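Putative sugar phosphate isomerase (Acidithiobacillus ferrooxidans, PDB 3L2H) probably binds a metal ion through its cupin domain and may act as a sugar phosphate isomerase. Local coordinates at residues K22-N27 and V129-Q134; K35-A40 and M46-I51; L64-E69 and H135-R140. One frame throughout, in Å; residues are numbered along the deposited sequence.

Contact 2 is the buried one: 35-40 and 46-51, neighbouring strands of one sheet and the first turn of helix 37-41, are joined mainly by backbone hydrogen bonds, with leucine and isoleucine on the covered side. Contacts 1 and 3, partly buried, rest on side chains. In contact 1 the end of an outer strand of the six-stranded sheet and the turn after it reach the four-stranded one by aromatic and aliphatic packing; contact 3 joins the loop after strand 64-65 to strand 136-141, mainly by charge. Strand 126-131 of contact 1 lies between these two, and the contacts touch through the Asp130 to Arg137 salt bridge. Contact 2 lies about 20 Å from each, centre to centre.

Contact 1 of 3, residues K22-N27 and V129-Q134; sequences KVHFLN and VDYPNQ
Leu26 rests on the ring of Tyr131, tying the turn after strand 20-24 of one cupin sheet to the end of strand 126-131 of the other. The leucine side chain meets the tyrosine at about a right angle and sets one methyl over its face: Leu26 CD1 is 3.6 Å from the centroid of the Tyr131 ring, 20° off the normal, a CH-pi contact. On the opposite face sits Val129 CG1, so the ring lies between two aliphatic groups, a setting that suits a tyrosine whose hydroxyl can still reach water.

His24 and Tyr131 approach each other from opposite directions, and His24 CG, anti to the backbone N, carries the imidazole there. The imidazole and phenol are oblique, with planes 68° apart, and His24 NE2 lies 3.7 Å from Tyr131 CE1. One water is hydrogen-bonded to His24 NE2 and, at an unusually short 2.5 Å, to Tyr131 OH.

A type I turn from His24 to Asn27 brings His24 and Leu26 to the tyrosine, closed by Asn27 N to His24 O at 3.1 Å. Gln134 adds its aliphatic part, CG lying 4.2 Å from Leu26 CB, while its NE2 bonds to Glu61. Phe25 packs on Leu156 of the second subunit. The imidazole's rotation is fixed from within the turn: Leu26 N donates to His24 ND1 at 3.0 Å, nearly straight at 163° and in the ring plane.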
loop_
_atom_site.group_PDB
_atom_site.type_symbol
_atom_site.label_atom_id
_atom_site.label_comp_id
_atom_site.label_asym_id
_atom_site.label_seq_id
_atom_site.Cartn_x
_atom_site.Cartn_y
_atom_site.Cartn_z
ATOM N N LYS B 22 -7.343 -23.469 -18.613
ATOM C CA LYS B 22 -6.507 -23.313 -17.423
ATOM C C LYS B 22 -6.675 -24.501 -16.493
ATOM O O LYS B 22 -7.802 -24.900 -16.178
ATOM C CB LYS B 22 -6.814 -21.992 -16.725
ATOM C CG LYS B 22 -6.577 -20.796 -17.652
ATOM C CD LYS B 22 -6.224 -19.509 -16.919
ATOM C CE LYS B 22 -5.768 -18.458 -17.910
ATOM N NZ LYS B 22 -4.703 -18.984 -18.836
ATOM N N VAL B 23 -5.542 -25.077 -16.101
ATOM C CA VAL B 23 -5.504 -26.247 -15.219
ATOM C C VAL B 23 -4.650 -25.790 -14.016
ATOM O O VAL B 23 -3.564 -25.215 -14.193
ATOM C CB VAL B 23 -4.944 -27.507 -15.870
ATOM C CG1 VAL B 23 -5.063 -28.692 -14.922
ATOM C CG2 VAL B 23 -5.677 -27.833 -17.192
ATOM N N HIS B 24 -5.178 -25.953 -12.806
ATOM C CA HIS B 24 -4.408 -25.612 -11.628
ATOM C C HIS B 24 -3.176 -26.534 -11.520
ATOM O O HIS B 24 -3.284 -27.783 -11.686
ATOM C CB HIS B 24 -5.275 -25.686 -10.385
ATOM C CG HIS B 24 -4.673 -24.977 -9.237
ATOM N ND1 HIS B 24 -3.564 -25.451 -8.574
ATOM C CD2 HIS B 24 -4.953 -23.770 -8.694
ATOM C CE1 HIS B 24 -3.197 -24.570 -7.667
ATOM N NE2 HIS B 24 -4.034 -23.555 -7.703
ATOM N N PHE B 25 -2.002 -25.965 -11.200
ATOM C CA PHE B 25 -0.777 -26.814 -11.182
ATOM C C PHE B 25 -0.740 -27.855 -10.044
ATOM O O PHE B 25 0.044 -28.825 -10.113
ATOM C CB PHE B 25 0.505 -25.976 -11.174
ATOM C CG PHE B 25 0.913 -25.470 -9.808
ATOM C CD1 PHE B 25 0.221 -24.454 -9.194
ATOM C CD2 PHE B 25 2.000 -26.009 -9.153
ATOM C CE1 PHE B 25 0.619 -23.961 -7.938
ATOM C CE2 PHE B 25 2.368 -25.529 -7.877
ATOM C CZ PHE B 25 1.691 -24.476 -7.311
ATOM N N LEU B 26 -1.629 -27.696 -9.058
ATOM C CA LEU B 26 -1.748 -28.628 -7.944
ATOM C C LEU B 26 -2.968 -29.526 -8.035
ATOM O O LEU B 26 -3.142 -30.396 -7.156
ATOM C CB LEU B 26 -1.700 -27.871 -6.593
ATOM C CG LEU B 26 -0.333 -27.262 -6.203
ATOM C CD1 LEU B 26 -0.379 -26.385 -4.893
ATOM C CD2 LEU B 26 0.743 -28.360 -6.079
ATOM N N ASN B 27 -3.775 -29.392 -9.090
ATOM C CA ASN B 27 -5.012 -30.207 -9.202
ATOM C C ASN B 27 -5.362 -30.436 -10.662
ATOM O O ASN B 27 -5.865 -29.516 -11.338
ATOM C CB ASN B 27 -6.196 -29.571 -8.453
ATOM C CG ASN B 27 -7.419 -30.451 -8.458
ATOM O OD1 ASN B 27 -7.433 -31.516 -9.091
ATOM N ND2 ASN B 27 -8.481 -29.991 -7.800
ATOM N N VAL B 129 -0.701 -18.079 0.138
ATOM C CA VAL B 129 -1.817 -18.954 -0.137
ATOM C C VAL B 129 -1.519 -20.330 0.391
ATOM O O VAL B 129 -0.453 -20.882 0.095
ATOM C CB VAL B 129 -2.118 -19.050 -1.628
ATOM C CG1 VAL B 129 -3.389 -19.955 -1.854
ATOM C CG2 VAL B 129 -2.261 -17.652 -2.253
ATOM N N ASP B 130 -2.460 -20.902 1.145
ATOM C CA ASP B 130 -2.300 -22.239 1.676
ATOM C C ASP B 130 -3.064 -23.223 0.828
ATOM O O ASP B 130 -4.180 -22.940 0.405
ATOM C CB ASP B 130 -2.791 -22.355 3.098
ATOM C CG ASP B 130 -1.843 -21.720 4.087
ATOM O OD1 ASP B 130 -0.640 -21.660 3.761
ATOM O OD2 ASP B 130 -2.307 -21.209 5.134
ATOM N N TYR B 131 -2.415 -24.357 0.549
ATOM C CA TYR B 131 -3.060 -25.498 -0.109
ATOM C C TYR B 131 -3.086 -26.658 0.881
ATOM O O TYR B 131 -2.226 -27.546 0.842
ATOM C CB TYR B 131 -2.330 -25.852 -1.395
ATOM C CG TYR B 131 -2.282 -24.727 -2.387
ATOM C CD1 TYR B 131 -3.382 -24.396 -3.145
ATOM C CD2 TYR B 131 -1.132 -23.985 -2.548
ATOM C CE1 TYR B 131 -3.349 -23.375 -4.058
ATOM C CE2 TYR B 131 -1.082 -22.937 -3.456
ATOM C CZ TYR B 131 -2.179 -22.654 -4.221
ATOM O OH TYR B 131 -2.130 -21.601 -5.116
ATOM N N PRO B 132 -4.066 -26.656 1.783
ATOM C CA PRO B 132 -3.982 -27.628 2.892
ATOM C C PRO B 132 -3.930 -29.105 2.448
ATOM O O PRO B 132 -3.258 -29.904 3.111
ATOM C CB PRO B 132 -5.231 -27.347 3.721
ATOM C CG PRO B 132 -5.678 -25.916 3.337
ATOM C CD PRO B 132 -5.202 -25.708 1.920
ATOM N N ASN B 133 -4.589 -29.459 1.350
ATOM C CA ASN B 133 -4.643 -30.866 0.919
ATOM C C ASN B 133 -3.340 -31.319 0.297
ATOM O O ASN B 133 -3.085 -32.544 0.232
ATOM C CB ASN B 133 -5.820 -31.154 -0.029
ATOM C CG ASN B 133 -7.176 -31.028 0.680
ATOM O OD1 ASN B 133 -7.252 -31.066 1.923
ATOM N ND2 ASN B 133 -8.223 -30.870 -0.089
ATOM N N GLN B 134 -2.505 -30.368 -0.101
ATOM C CA GLN B 134 -1.197 -30.680 -0.591
ATOM C C GLN B 134 -0.100 -30.436 0.481
ATOM O O GLN B 134 1.036 -30.672 0.191
ATOM C CB GLN B 134 -0.867 -29.852 -1.850
ATOM C CG GLN B 134 -1.948 -29.975 -2.970
ATOM C CD GLN B 134 -2.264 -31.394 -3.320
ATOM O OE1 GLN B 134 -1.366 -32.246 -3.355
ATOM N NE2 GLN B 134 -3.530 -31.692 -3.563
HETATM O O HOH W 1 -4.295 -20.810 -6.199
#

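Contact 2 of 3, residues K35-A40 and M46-I51; sequences KSLGDA and MGIHLI
Lys35 and Leu50 form an antiparallel hydrogen-bonded pair between neighbouring strands of the cupin's larger sheet, connected through helix 37-41: Lys35 N gives to Leu50 O at 3.0 Å and Leu50 N to Lys35 O at 2.9 Å. Beside them Ser36 and His49 make a non-hydrogen-bonded pair, with Ser36 OG 3.5 Å from His49 CE1. Where strand 27-36 gives way to the helix, Gly38 N reaches Ile48 O at 3.1 Å, almost straight at 168° and on a lone pair, while Leu37 N adds a weak, bent bond there.

Ser36 is the N-cap. With chi1 at 176° its OG lies anti to the backbone N and accepts from Asp39 N at 3.2 Å; it also donates, at a doubtfully short 2.5 Å, to Asp39 OD2, which forms a salt bridge with Arg123. A water between the two segments donates to Ser36 OG at 2.8 Å and accepts from Ile48 N.

Farther out, His49 ND1 bonds to Asn34, and the extended Lys35 carries its NZ to Ile14 O and a bound 3-cyclohexyl-1-propylsulfonic acid, probably from the crystallisation liquor. Leu37, Ile48 and Leu50, apolar as a buried interface demands, pack on Phe95, Ala71 and Tyr73 of the third subunit. The switch to helix probably costs strand 46-53 few bonds: first-turn amides meet Ile48 O, and a water held on Ser36 OG meets Ile48 N.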
loop_
_atom_site.group_PDB
_atom_site.type_symbol
_atom_site.label_atom_id
_atom_site.label_comp_id
_atom_site.label_asym_id
_atom_site.label_seq_id
_atom_site.Cartn_x
_atom_site.Cartn_y
_atom_site.Cartn_z
ATOM N N LYS B 35 -12.160 -16.826 -19.229
ATOM C CA LYS B 35 -12.233 -15.605 -20.004
ATOM C C LYS B 35 -11.951 -14.427 -19.068
ATOM O O LYS B 35 -12.760 -14.106 -18.204
ATOM C CB LYS B 35 -13.607 -15.474 -20.650
ATOM C CG LYS B 35 -13.916 -16.638 -21.668
ATOM C CD LYS B 35 -15.350 -16.518 -22.267
ATOM C CE LYS B 35 -15.670 -17.708 -23.132
ATOM N NZ LYS B 35 -17.022 -17.513 -23.839
ATOM N N SER B 36 -10.799 -13.811 -19.225
ATOM C CA SER B 36 -10.398 -12.789 -18.323
ATOM C C SER B 36 -10.944 -11.429 -18.820
ATOM O O SER B 36 -10.377 -10.753 -19.726
ATOM C CB SER B 36 -8.896 -12.733 -18.154
ATOM O OG SER B 36 -8.563 -11.626 -17.301
ATOM N N LEU B 37 -12.096 -11.086 -18.285
ATOM C CA LEU B 37 -12.765 -9.850 -18.700
ATOM C C LEU B 37 -11.915 -8.627 -18.302
ATOM O O LEU B 37 -11.705 -7.685 -19.084
ATOM C CB LEU B 37 -14.155 -9.789 -18.093
ATOM C CG LEU B 37 -15.089 -10.975 -18.362
ATOM C CD1 LEU B 37 -16.496 -10.659 -17.806
ATOM C CD2 LEU B 37 -15.101 -11.400 -19.879
ATOM N N GLY B 38 -11.359 -8.679 -17.094
ATOM C CA GLY B 38 -10.509 -7.602 -16.622
ATOM C C GLY B 38 -9.269 -7.405 -17.451
ATOM O O GLY B 38 -8.945 -6.264 -17.787
ATOM N N ASP B 39 -8.590 -8.483 -17.866
ATOM C CA ASP B 39 -7.357 -8.281 -18.657
ATOM C C ASP B 39 -7.690 -7.756 -20.024
ATOM O O ASP B 39 -6.920 -6.967 -20.599
ATOM C CB ASP B 39 -6.527 -9.579 -18.765
ATOM C CG ASP B 39 -5.892 -9.948 -17.424
ATOM O OD1 ASP B 39 -5.118 -9.094 -16.905
ATOM O OD2 ASP B 39 -6.219 -11.034 -16.863
ATOM N N ALA B 40 -8.833 -8.178 -20.554
ATOM C CA ALA B 40 -9.285 -7.726 -21.859
ATOM C C ALA B 40 -9.476 -6.205 -21.883
ATOM O O ALA B 40 -9.208 -5.575 -22.896
ATOM C CB ALA B 40 -10.591 -8.444 -22.285
HETATM N N MSE B 46 -7.583 -5.797 -9.942
HETATM C CA MSE B 46 -8.639 -6.765 -9.720
HETATM C C MSE B 46 -8.626 -7.687 -10.916
HETATM O O MSE B 46 -8.227 -7.284 -12.015
HETATM C CB MSE B 46 -10.022 -6.143 -9.668
HETATM C CG MSE B 46 -10.139 -4.809 -8.987
HETATM SE SE MSE B 46 -12.054 -4.253 -8.940
HETATM C CE MSE B 46 -12.458 -4.178 -10.753
ATOM N N GLY B 47 -9.081 -8.902 -10.679
ATOM C CA GLY B 47 -9.250 -9.944 -11.671
ATOM C C GLY B 47 -10.751 -10.200 -11.737
ATOM O O GLY B 47 -11.435 -10.333 -10.695
ATOM N N ILE B 48 -11.313 -10.134 -12.928
ATOM C CA ILE B 48 -12.692 -10.477 -13.142
ATOM C C ILE B 48 -12.706 -11.489 -14.297
ATOM O O ILE B 48 -12.321 -11.139 -15.420
ATOM C CB ILE B 48 -13.562 -9.266 -13.457
ATOM C CG1 ILE B 48 -13.497 -8.234 -12.322
ATOM C CG2 ILE B 48 -15.055 -9.729 -13.699
ATOM C CD1 ILE B 48 -14.199 -6.889 -12.534
ATOM N N HIS B 49 -13.182 -12.696 -13.999
ATOM C CA HIS B 49 -13.090 -13.846 -14.872
ATOM C C HIS B 49 -14.470 -14.493 -15.028
ATOM O O HIS B 49 -15.161 -14.760 -14.040
ATOM C CB HIS B 49 -12.118 -14.875 -14.284
ATOM C CG HIS B 49 -10.733 -14.357 -14.065
ATOM N ND1 HIS B 49 -9.775 -14.354 -15.065
ATOM C CD2 HIS B 49 -10.143 -13.798 -12.976
ATOM C CE1 HIS B 49 -8.646 -13.861 -14.581
ATOM N NE2 HIS B 49 -8.843 -13.517 -13.317
ATOM N N LEU B 50 -14.841 -14.765 -16.261
ATOM C CA LEU B 50 -16.001 -15.598 -16.536
ATOM C C LEU B 50 -15.479 -17.011 -16.812
ATOM O O LEU B 50 -14.679 -17.236 -17.727
ATOM C CB LEU B 50 -16.812 -15.034 -17.677
ATOM C CG LEU B 50 -18.117 -15.839 -17.758
ATOM C CD1 LEU B 50 -19.294 -14.914 -17.871
ATOM C CD2 LEU B 50 -18.068 -16.895 -18.873
ATOM N N ILE B 51 -15.860 -17.948 -15.968
ATOM C CA ILE B 51 -15.289 -19.299 -16.028
ATOM C C ILE B 51 -16.368 -20.310 -16.352
ATOM O O ILE B 51 -17.544 -20.117 -16.016
ATOM C CB ILE B 51 -14.506 -19.684 -14.712
ATOM C CG1 ILE B 51 -15.458 -19.945 -13.554
ATOM C CG2 ILE B 51 -13.526 -18.580 -14.334
ATOM C CD1 ILE B 51 -14.824 -20.618 -12.350
HETATM O O HOH W 2 -9.433 -10.192 -15.049
#

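Contact 3 of 3, residues L64-E69 and H135-R140; sequences LHHYEE and HKRLYR
Glu68 and Arg140 meet just beyond the His-X-His of the first cupin motif, which His63 and His65 fit and whose histidines in cupins commonly bind a metal, consistent with the metal binding expected of this protein. Glu68 OE2 and Arg140 NH2 form a salt bridge of 2.8 Å. The oxygen comes to the edge of the guanidinium, but the carboxylate is turned 45° from its plane, so only OE2 meets the guanidinium directly, OE1 being reached through a water. That water, in the guanidinium plane, accepts from Arg140 NH2 at 2.9 Å and donates weakly to Glu68 OE1. The arginine chain bends at chi3 (48°) to bring NH2 round to the glutamate. Beyond the pair, Leu124 gives its N to Glu68 OE2 and its O to Arg140 NH1. With an alanine here in place of Glu68, Arg140 NH2 would probably be left without its counter-charge and Leu124 N without its acceptor.

The second meeting is of another kind. His66 stands edge-on over one face of the Arg137 guanidinium, the planes 78° apart, with His66 CE1 3.4 Å from Arg137 NH2. Asp130 holds both in place, OD2 bonding to His66 NE2 and OD1 forming a salt bridge with Arg137 NE. A long, many-handed arginine suits this position, since its NH1 also pairs with Glu144 of the second subunit.

Both pairs reach across strand 126-131, which lies between strands 64-65 and 136-141 in the four-stranded sheet; strand 144-149 follows on the far side of 136-141, where Trp145 packs against Arg140.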
loop_
_atom_site.group_PDB
_atom_site.type_symbol
_atom_site.label_atom_id
_atom_site.label_comp_id
_atom_site.label_asym_id
_atom_site.label_seq_id
_atom_site.Cartn_x
_atom_site.Cartn_y
_atom_site.Cartn_z
ATOM N N LEU B 64 -6.640 -21.252 0.605
ATOM C CA LEU B 64 -6.927 -20.160 1.521
ATOM C C LEU B 64 -5.959 -19.034 1.230
ATOM O O LEU B 64 -4.738 -19.234 1.265
ATOM C CB LEU B 64 -6.716 -20.616 2.966
ATOM C CG LEU B 64 -6.944 -19.559 4.042
ATOM C CD1 LEU B 64 -8.417 -19.182 4.166
ATOM C CD2 LEU B 64 -6.437 -20.082 5.378
ATOM N N HIS B 65 -6.486 -17.849 0.941
ATOM C CA HIS B 65 -5.662 -16.645 0.779
ATOM C C HIS B 65 -5.500 -15.907 2.114
ATOM O O HIS B 65 -6.445 -15.751 2.875
ATOM C CB HIS B 65 -6.317 -15.647 -0.174
ATOM C CG HIS B 65 -6.314 -16.051 -1.607
ATOM N ND1 HIS B 65 -5.287 -15.725 -2.455
ATOM C CD2 HIS B 65 -7.255 -16.662 -2.368
ATOM C CE1 HIS B 65 -5.558 -16.192 -3.665
ATOM N NE2 HIS B 65 -6.744 -16.763 -3.639
ATOM N N HIS B 66 -4.322 -15.388 2.351
ATOM C CA HIS B 66 -4.068 -14.616 3.544
ATOM C C HIS B 66 -4.251 -13.102 3.345
ATOM O O HIS B 66 -4.453 -12.404 4.334
ATOM C CB HIS B 66 -2.621 -14.858 4.025
ATOM C CG HIS B 66 -2.373 -16.232 4.547
ATOM N ND1 HIS B 66 -1.575 -16.473 5.645
ATOM C CD2 HIS B 66 -2.818 -17.444 4.128
ATOM C CE1 HIS B 66 -1.540 -17.773 5.869
ATOM N NE2 HIS B 66 -2.289 -18.383 4.966
ATOM N N TYR B 67 -4.115 -12.602 2.115
ATOM C CA TYR B 67 -4.199 -11.159 1.830
ATOM C C TYR B 67 -5.174 -10.781 0.717
ATOM O O TYR B 67 -5.797 -9.709 0.780
ATOM C CB TYR B 67 -2.791 -10.596 1.467
ATOM C CG TYR B 67 -1.896 -10.508 2.665
ATOM C CD1 TYR B 67 -1.934 -9.396 3.499
ATOM C CD2 TYR B 67 -1.071 -11.555 3.010
ATOM C CE1 TYR B 67 -1.138 -9.349 4.643
ATOM C CE2 TYR B 67 -0.253 -11.525 4.169
ATOM C CZ TYR B 67 -0.282 -10.428 4.957
ATOM O OH TYR B 67 0.485 -10.357 6.099
ATOM N N GLU B 68 -5.280 -11.587 -0.321
ATOM C CA GLU B 68 -6.232 -11.290 -1.399
ATOM C C GLU B 68 -7.648 -11.811 -1.113
ATOM O O GLU B 68 -7.832 -12.991 -0.785
ATOM C CB GLU B 68 -5.781 -11.867 -2.740
ATOM C CG GLU B 68 -4.567 -11.199 -3.406
ATOM C CD GLU B 68 -4.208 -11.795 -4.756
ATOM O OE1 GLU B 68 -4.832 -12.804 -5.167
ATOM O OE2 GLU B 68 -3.304 -11.243 -5.466
ATOM N N GLU B 69 -8.643 -10.923 -1.208
ATOM C CA GLU B 69 -10.038 -11.332 -1.194
ATOM C C GLU B 69 -10.436 -11.981 -2.523
ATOM O O GLU B 69 -9.849 -11.708 -3.568
ATOM C CB GLU B 69 -10.945 -10.113 -0.890
ATOM C CG GLU B 69 -10.743 -9.689 0.568
ATOM C CD GLU B 69 -11.638 -8.569 0.998
ATOM O OE1 GLU B 69 -12.128 -7.859 0.109
ATOM O OE2 GLU B 69 -11.815 -8.408 2.229
ATOM N N HIS B 135 -0.452 -29.945 1.666
ATOM C CA HIS B 135 0.524 -29.657 2.721
ATOM C C HIS B 135 1.560 -28.628 2.247
ATOM O O HIS B 135 2.754 -28.750 2.544
ATOM C CB HIS B 135 1.184 -30.976 3.173
ATOM C CG HIS B 135 1.739 -30.958 4.548
ATOM N ND1 HIS B 135 3.083 -31.182 4.812
ATOM C CD2 HIS B 135 1.150 -30.739 5.745
ATOM C CE1 HIS B 135 3.274 -31.143 6.122
ATOM N NE2 HIS B 135 2.128 -30.847 6.711
ATOM N N LYS B 136 1.091 -27.615 1.515
ATOM C CA LYS B 136 1.971 -26.581 0.979
ATOM C C LYS B 136 1.475 -25.159 1.251
ATOM O O LYS B 136 0.288 -24.903 1.244
ATOM C CB LYS B 136 2.135 -26.757 -0.544
ATOM C CG LYS B 136 2.932 -28.022 -0.940
ATOM C CD LYS B 136 2.879 -28.231 -2.374
ATOM C CE LYS B 136 3.327 -29.677 -2.788
ATOM N NZ LYS B 136 4.496 -30.142 -2.028
ATOM N N ARG B 137 2.429 -24.259 1.423
ATOM C CA ARG B 137 2.175 -22.843 1.562
ATOM C C ARG B 137 2.938 -22.160 0.447
ATOM O O ARG B 137 4.128 -22.434 0.244
ATOM C CB ARG B 137 2.649 -22.320 2.913
ATOM C CG ARG B 137 2.502 -20.791 3.058
ATOM C CD ARG B 137 2.573 -20.346 4.513
ATOM N NE ARG B 137 1.332 -20.645 5.199
ATOM C CZ ARG B 137 1.102 -20.354 6.471
ATOM N NH1 ARG B 137 2.034 -19.729 7.197
ATOM N NH2 ARG B 137 -0.057 -20.654 7.017
ATOM N N LEU B 138 2.249 -21.272 -0.260
ATOM C CA LEU B 138 2.874 -20.448 -1.291
ATOM C C LEU B 138 3.041 -19.001 -0.801
ATOM O O LEU B 138 2.080 -18.404 -0.394
ATOM C CB LEU B 138 2.014 -20.422 -2.527
ATOM C CG LEU B 138 2.422 -19.451 -3.642
ATOM C CD1 LEU B 138 3.712 -19.876 -4.286
ATOM C CD2 LEU B 138 1.283 -19.347 -4.673
ATOM N N TYR B 139 4.258 -18.466 -0.880
ATOM C CA TYR B 139 4.517 -17.095 -0.554
ATOM C C TYR B 139 4.777 -16.446 -1.899
ATOM O O TYR B 139 5.679 -16.890 -2.620
ATOM C CB TYR B 139 5.755 -16.967 0.304
ATOM C CG TYR B 139 5.738 -17.694 1.618
ATOM C CD1 TYR B 139 5.246 -17.095 2.767
ATOM C CD2 TYR B 139 6.256 -18.977 1.714
ATOM C CE1 TYR B 139 5.262 -17.811 4.001
ATOM C CE2 TYR B 139 6.247 -19.678 2.880
ATOM C CZ TYR B 139 5.778 -19.064 4.045
ATOM O OH TYR B 139 5.836 -19.789 5.197
ATOM N N ARG B 140 3.948 -15.462 -2.277
ATOM C CA ARG B 140 4.133 -14.780 -3.540
ATOM C C ARG B 140 4.463 -13.324 -3.243
ATOM O O ARG B 140 3.703 -12.634 -2.602
ATOM C CB ARG B 140 2.897 -14.891 -4.426
ATOM C CG ARG B 140 3.160 -14.312 -5.808
ATOM C CD ARG B 140 1.938 -14.428 -6.750
ATOM N NE ARG B 140 0.693 -13.992 -6.170
ATOM C CZ ARG B 140 0.366 -12.720 -5.996
ATOM N NH1 ARG B 140 1.226 -11.766 -6.306
ATOM N NH2 ARG B 140 -0.782 -12.404 -5.417
HETATM O O HOH W 3 -2.619 -14.589 -4.772
#